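Local coordinates for type IV pilus biogenesis protein PilB (Streptococcus sanguinis, PDB 7B7P) that serves as a minor subunit of type IV pili with a direct role in adhesion, carrying a von Willebrand factor A-like module that binds a magnesium ion, at residues V217-Y225 with D253-Y264; V280-N288 with H375-L383. All coordinates share one frame; numbering follows the deposited sequence.

Contact 1 of 2, residues V217-Y225 with D253-Y264; sequences VGFSTSAKY and DGVTNPGDGLRY
The Tyr264 ring takes Ala223 CB over one face, 3.7 Å from the ring centroid, and meets Tyr225 obliquely, the two ring planes at 43°. Tyr264 CD2 in turn lies over one face of Tyr225, and Tyr225 OH donates to Tyr264 O at 2.9 Å. Phe219 has Pro258 CA over one face as a CH-pi contact and Thr256 CG2 at its edge, in plane; Phe219 CB packs 3.6 Å from Gly261 CA, where the helix has no side chain. Asn257, its CG anti to the backbone N (chi1 -171°), works in two directions: ND2 reaches Thr221 O at 3.2 Å, with the acceptor in the amide plane, while OD1 accepts from Asp260 N, a capping bond made by Asn257 at the N-cap of helix 258-270. Asp260 OD2 receives Ala223 N at 3.0 Å from above the carboxylate plane, and OD1 is gripped side-on by Arg263 NE and NH2. Val255 N donates to Thr221 OG1 at 3.0 Å. Polar bonds thus tie the turn between strands 212-219 and 223-228 to the helix start and the loop before it; that loop carries Thr256, whose side chain is close to the bound magnesium ion of the MIDAS-type site.

Contact 2 of 2, residues V280-N288 with H375-L383; sequences VLLTDGIPN and HEIAYGQSL
Ile286 lies against two side chains of 375-383, obliquely across Tyr379 and at about a right angle to His375. With CG1 beside the backbone N (chi1 -53°) and CG2 anti to it, Ile286 directs both branches at the tyrosine: CG2 comes 3.5 Å from Tyr379 CD2, and CG1 sits at the ring edge, in plane, 3.9 Å from the same CD2. Farther out, Ile286 CD1 reaches the edge of the imidazole, 4.1 Å from His375 CD2, and CG1 also packs on the backbone carbonyl His375 O at 3.5 Å. Pro287 continues the apolar surface by setting CD obliquely against Tyr379 CB, 4.1 Å away. Glu376 runs extended beyond CG, and its CB packs on the backbone carbonyl of the first segment, 3.5 Å from Asp284 O; its OE2 bonds Ser371 and forms a salt bridge to Arg191. Arg191 NH1 pairs with both Asp284 OD2 and Glu376 OE2, which are 5.1 Å apart, and probably eases their mutual repulsion. No hydrogen bond joins the two segments directly. The CB of Asp284, a magnesium-binding residue, points away from 375-383, and its OD2 makes a very short, doubtful approach to Ser173 OG. Deeper in, Leu383 on helix 380-388 approaches Leu281 and Thr283 more loosely. Helix 341-358 adjoins the same apolar patch, with Arg344 touching Ile286 and Tyr379 and Ile348 touching Pro287, while strand 393-399 receives Ile377 through Tyr396 and Ser398.

In the fold
In both contacts just over half of the touching residues are buried, Leu281, Thr283 and Leu383 among those of contact 2, whose exposed edge is His375. Both reach the same mixed sheet of the von Willebrand factor A-like domain. Contact 1 joins strands 212-219 and 223-228 to helix 258-270, combining aromatic packing with several direct hydrogen bonds. Contact 2 joins the end of strand 276-283 to the turn before helix 380-388 and the helix's first turn; apolar packing dominates there, and its charged groups pair outside both segments. The contacts meet where Thr256 N lies 2.8 Å from Asn288 OD1, a probable hydrogen bond. Thr256 and Asp284 both approach the magnesium ion, so the two border one metal site.

Contact 1 of 2, residues V217-Y225 with D253-Y264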
loop_
_atom_site.group_PDB
_atom_site.type_symbol
_atom_site.label_atom_id
_atom_site.label_comp_id
_atom_site.label_asym_id
_atom_site.label_seq_id
_atom_site.Cartn_x
_atom_site.Cartn_y
_atom_site.Cartn_z
ATOM N N VAL A 217 -15.724 3.822 8.542
ATOM C CA VAL A 217 -15.757 4.658 9.736
ATOM C C VAL A 217 -15.973 6.098 9.293
ATOM O O VAL A 217 -15.289 6.588 8.384
ATOM C CB VAL A 217 -14.460 4.540 10.566
ATOM C CG1 VAL A 217 -14.420 5.595 11.705
ATOM C CG2 VAL A 217 -14.279 3.134 11.117
ATOM N N GLY A 218 -16.912 6.774 9.934
ATOM C CA GLY A 218 -17.076 8.201 9.774
ATOM C C GLY A 218 -16.546 8.907 11.009
ATOM O O GLY A 218 -16.514 8.344 12.096
ATOM N N PHE A 219 -16.124 10.149 10.841
ATOM C CA PHE A 219 -15.711 10.913 12.002
ATOM C C PHE A 219 -15.980 12.373 11.725
ATOM O O PHE A 219 -15.837 12.842 10.594
ATOM C CB PHE A 219 -14.221 10.702 12.368
ATOM C CG PHE A 219 -13.245 11.374 11.420
ATOM C CD1 PHE A 219 -12.821 12.674 11.647
ATOM C CD2 PHE A 219 -12.734 10.680 10.318
ATOM C CE1 PHE A 219 -11.929 13.296 10.784
ATOM C CE2 PHE A 219 -11.826 11.283 9.450
ATOM C CZ PHE A 219 -11.422 12.591 9.685
ATOM N N SER A 220 -16.386 13.074 12.767
ATOM C CA SER A 220 -16.425 14.517 12.733
ATOM C C SER A 220 -16.058 14.996 14.123
ATOM O O SER A 220 -14.891 14.903 14.520
ATOM C CB SER A 220 -17.800 15.027 12.290
ATOM O OG SER A 220 -18.819 14.536 13.143
ATOM N N THR A 221 -17.029 15.544 14.854
ATOM C CA THR A 221 -16.797 15.866 16.255
ATOM C C THR A 221 -16.291 14.638 17.008
ATOM O O THR A 221 -15.413 14.735 17.874
ATOM C CB THR A 221 -18.083 16.414 16.866
ATOM O OG1 THR A 221 -18.404 17.660 16.226
ATOM C CG2 THR A 221 -17.920 16.659 18.376
ATOM N N SER A 222 -16.797 13.472 16.647
ATOM C CA SER A 222 -16.292 12.218 17.160
ATOM C C SER A 222 -16.634 11.155 16.121
ATOM O O SER A 222 -17.303 11.432 15.125
ATOM C CB SER A 222 -16.866 11.933 18.555
ATOM O OG SER A 222 -18.153 11.375 18.456
ATOM N N ALA A 223 -16.146 9.946 16.342
ATOM C CA ALA A 223 -16.190 8.921 15.312
ATOM C C ALA A 223 -17.417 8.029 15.490
ATOM O O ALA A 223 -17.981 7.916 16.580
ATOM C CB ALA A 223 -14.900 8.075 15.328
ATOM N N LYS A 224 -17.809 7.384 14.393
ATOM C CA LYS A 224 -18.942 6.471 14.356
ATOM C C LYS A 224 -18.663 5.386 13.319
ATOM O O LYS A 224 -18.063 5.654 12.272
ATOM C CB LYS A 224 -20.246 7.218 14.028
ATOM C CG LYS A 224 -21.430 6.302 13.729
ATOM C CD LYS A 224 -22.424 6.888 12.699
ATOM C CE LYS A 224 -23.808 6.212 12.851
ATOM N NZ LYS A 224 -24.827 6.716 11.891
ATOM N N TYR A 225 -19.085 4.161 13.618
ATOM C CA TYR A 225 -19.054 3.102 12.625
ATOM C C TYR A 225 -20.261 3.261 11.703
ATOM O O TYR A 225 -21.402 3.181 12.155
ATOM C CB TYR A 225 -19.059 1.735 13.310
ATOM C CG TYR A 225 -17.744 1.340 13.938
ATOM C CD1 TYR A 225 -16.629 1.073 13.154
ATOM C CD2 TYR A 225 -17.621 1.220 15.319
ATOM C CE1 TYR A 225 -15.420 0.711 13.731
ATOM C CE2 TYR A 225 -16.425 0.852 15.902
ATOM C CZ TYR A 225 -15.329 0.604 15.111
ATOM O OH TYR A 225 -14.138 0.259 15.704
ATOM N N ASP A 253 -21.830 17.114 9.332
ATOM C CA ASP A 253 -22.121 17.814 10.586
ATOM C C ASP A 253 -20.969 17.649 11.584
ATOM O O ASP A 253 -20.383 16.568 11.669
ATOM C CB ASP A 253 -23.425 17.299 11.208
ATOM C CG ASP A 253 -23.841 18.093 12.430
ATOM O OD1 ASP A 253 -24.117 19.310 12.297
ATOM O OD2 ASP A 253 -23.884 17.495 13.532
ATOM N N GLY A 254 -20.635 18.701 12.332
ATOM C CA GLY A 254 -19.583 18.635 13.341
ATOM C C GLY A 254 -18.245 19.218 12.900
ATOM O O GLY A 254 -18.101 19.827 11.835
ATOM N N VAL A 255 -17.243 19.017 13.762
ATOM C CA VAL A 255 -15.875 19.476 13.526
ATOM C C VAL A 255 -15.004 18.293 13.089
ATOM O O VAL A 255 -15.516 17.287 12.598
ATOM C CB VAL A 255 -15.317 20.171 14.783
ATOM C CG1 VAL A 255 -15.944 21.548 14.931
ATOM C CG2 VAL A 255 -15.576 19.314 16.030
ATOM N N THR A 256 -13.684 18.392 13.248
ATOM C CA THR A 256 -12.759 17.440 12.633
ATOM C C THR A 256 -11.868 16.819 13.706
ATOM O O THR A 256 -10.942 17.464 14.204
ATOM C CB THR A 256 -11.935 18.143 11.539
ATOM O OG1 THR A 256 -12.827 18.792 10.620
ATOM C CG2 THR A 256 -11.048 17.146 10.765
ATOM N N ASN A 257 -12.131 15.554 14.040
ATOM C CA ASN A 257 -11.450 14.828 15.114
ATOM C C ASN A 257 -10.833 13.581 14.489
ATOM O O ASN A 257 -11.324 12.461 14.685
ATOM C CB ASN A 257 -12.423 14.472 16.241
ATOM C CG ASN A 257 -11.728 13.902 17.499
ATOM O OD1 ASN A 257 -10.572 13.487 17.445
ATOM N ND2 ASN A 257 -12.448 13.888 18.635
ATOM N N PRO A 258 -9.766 13.742 13.709
ATOM C CA PRO A 258 -9.197 12.582 13.006
ATOM C C PRO A 258 -8.642 11.514 13.941
ATOM O O PRO A 258 -8.715 10.315 13.623
ATOM C CB PRO A 258 -8.099 13.212 12.128
ATOM C CG PRO A 258 -7.695 14.453 12.856
ATOM C CD PRO A 258 -8.945 14.963 13.536
ATOM N N GLY A 259 -8.095 11.902 15.091
ATOM C CA GLY A 259 -7.652 10.901 16.051
ATOM C C GLY A 259 -8.739 9.900 16.407
ATOM O O GLY A 259 -8.501 8.685 16.427
ATOM N N ASP A 260 -9.963 10.386 16.685
ATOM C CA ASP A 260 -11.010 9.436 17.063
ATOM C C ASP A 260 -11.391 8.556 15.877
ATOM O O ASP A 260 -11.599 7.345 16.036
ATOM C CB ASP A 260 -12.236 10.154 17.648
ATOM C CG ASP A 260 -13.102 9.225 18.542
ATOM O OD1 ASP A 260 -12.594 8.217 19.070
ATOM O OD2 ASP A 260 -14.316 9.477 18.692
ATOM N N GLY A 261 -11.461 9.134 14.673
ATOM C CA GLY A 261 -11.737 8.317 13.510
ATOM C C GLY A 261 -10.697 7.230 13.334
ATOM O O GLY A 261 -11.029 6.070 13.049
ATOM N N LEU A 262 -9.421 7.595 13.521
ATOM C CA LEU A 262 -8.326 6.651 13.364
ATOM C C LEU A 262 -8.386 5.568 14.430
ATOM O O LEU A 262 -8.031 4.407 14.171
ATOM C CB LEU A 262 -6.985 7.396 13.420
ATOM C CG LEU A 262 -5.754 6.516 13.142
ATOM C CD1 LEU A 262 -5.718 6.045 11.672
ATOM C CD2 LEU A 262 -4.470 7.235 13.502
ATOM N N ARG A 263 -8.826 5.935 15.637
ATOM C CA ARG A 263 -8.973 4.950 16.702
ATOM C C ARG A 263 -9.986 3.887 16.310
ATOM O O ARG A 263 -9.714 2.684 16.419
ATOM C CB ARG A 263 -9.379 5.638 18.014
ATOM C CG ARG A 263 -9.626 4.656 19.170
ATOM C CD ARG A 263 -9.724 5.396 20.506
ATOM N NE ARG A 263 -10.902 6.273 20.608
ATOM C CZ ARG A 263 -11.655 6.355 21.707
ATOM N NH1 ARG A 263 -11.351 5.607 22.768
ATOM N NH2 ARG A 263 -12.701 7.169 21.755
ATOM N N TYR A 264 -11.166 4.310 15.850
ATOM C CA TYR A 264 -12.162 3.329 15.426
ATOM C C TYR A 264 -11.621 2.472 14.289
ATOM O O TYR A 264 -11.736 1.242 14.318
ATOM C CB TYR A 264 -13.437 4.029 14.995
ATOM C CG TYR A 264 -14.357 4.449 16.132
ATOM C CD1 TYR A 264 -13.879 5.202 17.200
ATOM C CD2 TYR A 264 -15.715 4.130 16.108
ATOM C CE1 TYR A 264 -14.713 5.614 18.213
ATOM C CE2 TYR A 264 -16.562 4.536 17.123
ATOM C CZ TYR A 264 -16.056 5.280 18.170
ATOM O OH TYR A 264 -16.873 5.699 19.196
#

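Contact 2 of 2, residues V280-N288 with H375-L383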
loop_
_atom_site.group_PDB
_atom_site.type_symbol
_atom_site.label_atom_id
_atom_site.label_comp_id
_atom_site.label_asym_id
_atom_site.label_seq_id
_atom_site.Cartn_x
_atom_site.Cartn_y
_atom_site.Cartn_z
ATOM N N VAL A 280 -7.450 3.996 5.116
ATOM C CA VAL A 280 -7.560 5.069 4.136
ATOM C C VAL A 280 -8.339 6.166 4.813
ATOM O O VAL A 280 -9.544 6.032 5.047
ATOM C CB VAL A 280 -8.244 4.624 2.833
ATOM C CG1 VAL A 280 -8.497 5.826 1.929
ATOM C CG2 VAL A 280 -7.378 3.602 2.147
ATOM N N LEU A 281 -7.652 7.237 5.157
ATOM C CA LEU A 281 -8.236 8.310 5.936
ATOM C C LEU A 281 -8.400 9.515 5.029
ATOM O O LEU A 281 -7.434 9.954 4.411
ATOM C CB LEU A 281 -7.346 8.648 7.131
ATOM C CG LEU A 281 -8.016 9.567 8.147
ATOM C CD1 LEU A 281 -7.486 9.263 9.531
ATOM C CD2 LEU A 281 -7.745 11.001 7.789
ATOM N N LEU A 282 -9.609 10.056 4.972
ATOM C CA LEU A 282 -9.917 11.208 4.140
ATOM C C LEU A 282 -10.351 12.355 5.037
ATOM O O LEU A 282 -11.250 12.184 5.852
ATOM C CB LEU A 282 -11.022 10.879 3.126
ATOM C CG LEU A 282 -11.227 12.028 2.145
ATOM C CD1 LEU A 282 -11.445 11.508 0.705
ATOM C CD2 LEU A 282 -12.376 12.909 2.591
ATOM N N THR A 283 -9.734 13.521 4.874
ATOM C CA THR A 283 -10.129 14.683 5.649
ATOM C C THR A 283 -10.084 15.922 4.768
ATOM O O THR A 283 -9.308 15.994 3.809
ATOM C CB THR A 283 -9.244 14.859 6.920
ATOM O OG1 THR A 283 -9.706 15.977 7.686
ATOM C CG2 THR A 283 -7.793 15.055 6.575
ATOM N N ASP A 284 -10.943 16.892 5.098
ATOM C CA ASP A 284 -11.105 18.113 4.319
ATOM C C ASP A 284 -10.863 19.371 5.146
ATOM O O ASP A 284 -11.253 20.464 4.725
ATOM C CB ASP A 284 -12.505 18.163 3.696
ATOM C CG ASP A 284 -13.574 18.708 4.668
ATOM O OD1 ASP A 284 -13.462 18.444 5.884
ATOM O OD2 ASP A 284 -14.526 19.395 4.218
ATOM N N GLY A 285 -10.241 19.253 6.315
ATOM C CA GLY A 285 -10.142 20.419 7.172
ATOM C C GLY A 285 -9.001 20.316 8.159
ATOM O O GLY A 285 -8.413 19.254 8.379
ATOM N N ILE A 286 -8.694 21.453 8.755
ATOM C CA ILE A 286 -7.663 21.488 9.785
ATOM C C ILE A 286 -8.140 20.705 11.006
ATOM O O ILE A 286 -9.274 20.928 11.483
ATOM C CB ILE A 286 -7.346 22.919 10.164
ATOM C CG1 ILE A 286 -7.005 23.770 8.936
ATOM C CG2 ILE A 286 -6.239 22.932 11.223
ATOM C CD1 ILE A 286 -7.111 25.273 9.277
ATOM N N PRO A 287 -7.328 19.805 11.547
ATOM C CA PRO A 287 -7.670 19.158 12.821
ATOM C C PRO A 287 -7.991 20.179 13.903
ATOM O O PRO A 287 -7.240 21.126 14.139
ATOM C CB PRO A 287 -6.402 18.365 13.158
ATOM C CG PRO A 287 -5.759 18.106 11.847
ATOM C CD PRO A 287 -6.034 19.342 11.017
ATOM N N ASN A 288 -9.133 19.997 14.559
ATOM C CA ASN A 288 -9.529 20.989 15.553
ATOM C C ASN A 288 -10.322 20.371 16.695
ATOM O O ASN A 288 -11.086 21.088 17.349
ATOM C CB ASN A 288 -10.390 22.130 14.911
ATOM C CG ASN A 288 -11.688 21.609 14.308
ATOM O OD1 ASN A 288 -11.924 20.390 14.217
ATOM N ND2 ASN A 288 -12.556 22.527 13.933
ATOM N N HIS A 375 -5.829 26.331 2.564
ATOM C CA HIS A 375 -5.501 26.313 3.981
ATOM C C HIS A 375 -6.242 25.217 4.728
ATOM O O HIS A 375 -5.849 24.881 5.849
ATOM C CB HIS A 375 -5.781 27.677 4.634
ATOM C CG HIS A 375 -7.225 27.917 4.948
ATOM N ND1 HIS A 375 -8.049 28.674 4.139
ATOM C CD2 HIS A 375 -7.999 27.489 5.976
ATOM C CE1 HIS A 375 -9.266 28.695 4.650
ATOM N NE2 HIS A 375 -9.261 27.991 5.768
ATOM N N GLU A 376 -7.289 24.643 4.132
ATOM C CA GLU A 376 -8.020 23.589 4.824
ATOM C C GLU A 376 -7.234 22.291 4.850
ATOM O O GLU A 376 -7.436 21.467 5.742
ATOM C CB GLU A 376 -9.387 23.363 4.182
ATOM C CG GLU A 376 -10.410 24.421 4.550
ATOM C CD GLU A 376 -11.680 24.335 3.692
ATOM O OE1 GLU A 376 -12.595 25.149 3.923
ATOM O OE2 GLU A 376 -11.763 23.448 2.794
ATOM N N ILE A 377 -6.348 22.071 3.895
ATOM C CA ILE A 377 -5.593 20.842 3.907
ATOM C C ILE A 377 -4.119 21.112 4.190
ATOM O O ILE A 377 -3.274 20.256 3.936
ATOM C CB ILE A 377 -5.799 20.045 2.607
ATOM C CG1 ILE A 377 -5.663 20.967 1.392
ATOM C CG2 ILE A 377 -7.166 19.362 2.631
ATOM C CD1 ILE A 377 -5.051 20.283 0.193
ATOM N N ALA A 378 -3.803 22.296 4.726
ATOM C CA ALA A 378 -2.411 22.657 5.022
ATOM C C ALA A 378 -1.781 21.841 6.162
ATOM O O ALA A 378 -0.578 21.974 6.411
ATOM C CB ALA A 378 -2.315 24.150 5.351
ATOM N N TYR A 379 -2.537 21.000 6.863
ATOM C CA TYR A 379 -1.940 20.136 7.872
ATOM C C TYR A 379 -2.115 18.671 7.512
ATOM O O TYR A 379 -1.944 17.804 8.369
ATOM C CB TYR A 379 -2.523 20.447 9.249
ATOM C CG TYR A 379 -2.259 21.870 9.602
ATOM C CD1 TYR A 379 -1.011 22.272 10.073
ATOM C CD2 TYR A 379 -3.229 22.835 9.383
ATOM C CE1 TYR A 379 -0.759 23.599 10.362
ATOM C CE2 TYR A 379 -2.999 24.150 9.648
ATOM C CZ TYR A 379 -1.769 24.541 10.131
ATOM O OH TYR A 379 -1.587 25.876 10.417
ATOM N N GLY A 380 -2.440 18.385 6.248
ATOM C CA GLY A 380 -2.574 17.001 5.827
ATOM C C GLY A 380 -1.278 16.232 5.975
ATOM O O GLY A 380 -1.248 15.159 6.584
ATOM N N GLN A 381 -0.181 16.791 5.450
ATOM C CA GLN A 381 1.124 16.137 5.577
ATOM C C GLN A 381 1.546 16.054 7.039
ATOM O O GLN A 381 2.105 15.045 7.483
ATOM C CB GLN A 381 2.180 16.893 4.746
ATOM C CG GLN A 381 3.598 16.254 4.732
ATOM C CD GLN A 381 3.638 14.933 3.952
ATOM O OE1 GLN A 381 3.284 14.898 2.782
ATOM N NE2 GLN A 381 4.033 13.842 4.615
ATOM N N SER A 382 1.274 17.106 7.799
ATOM C CA SER A 382 1.633 17.140 9.207
ATOM C C SER A 382 0.908 16.038 9.987
ATOM O O SER A 382 1.513 15.325 10.805
ATOM C CB SER A 382 1.305 18.533 9.741
ATOM O OG SER A 382 1.980 18.809 10.942
ATOM N N LEU A 383 -0.394 15.877 9.728
ATOM C CA LEU A 383 -1.175 14.811 10.347
ATOM C C LEU A 383 -0.608 13.431 10.012
ATOM O O LEU A 383 -0.426 12.583 10.897
ATOM C CB LEU A 383 -2.627 14.923 9.891
ATOM C CG LEU A 383 -3.551 13.821 10.385
ATOM C CD1 LEU A 383 -3.638 14.006 11.893
ATOM C CD2 LEU A 383 -4.963 13.906 9.698
#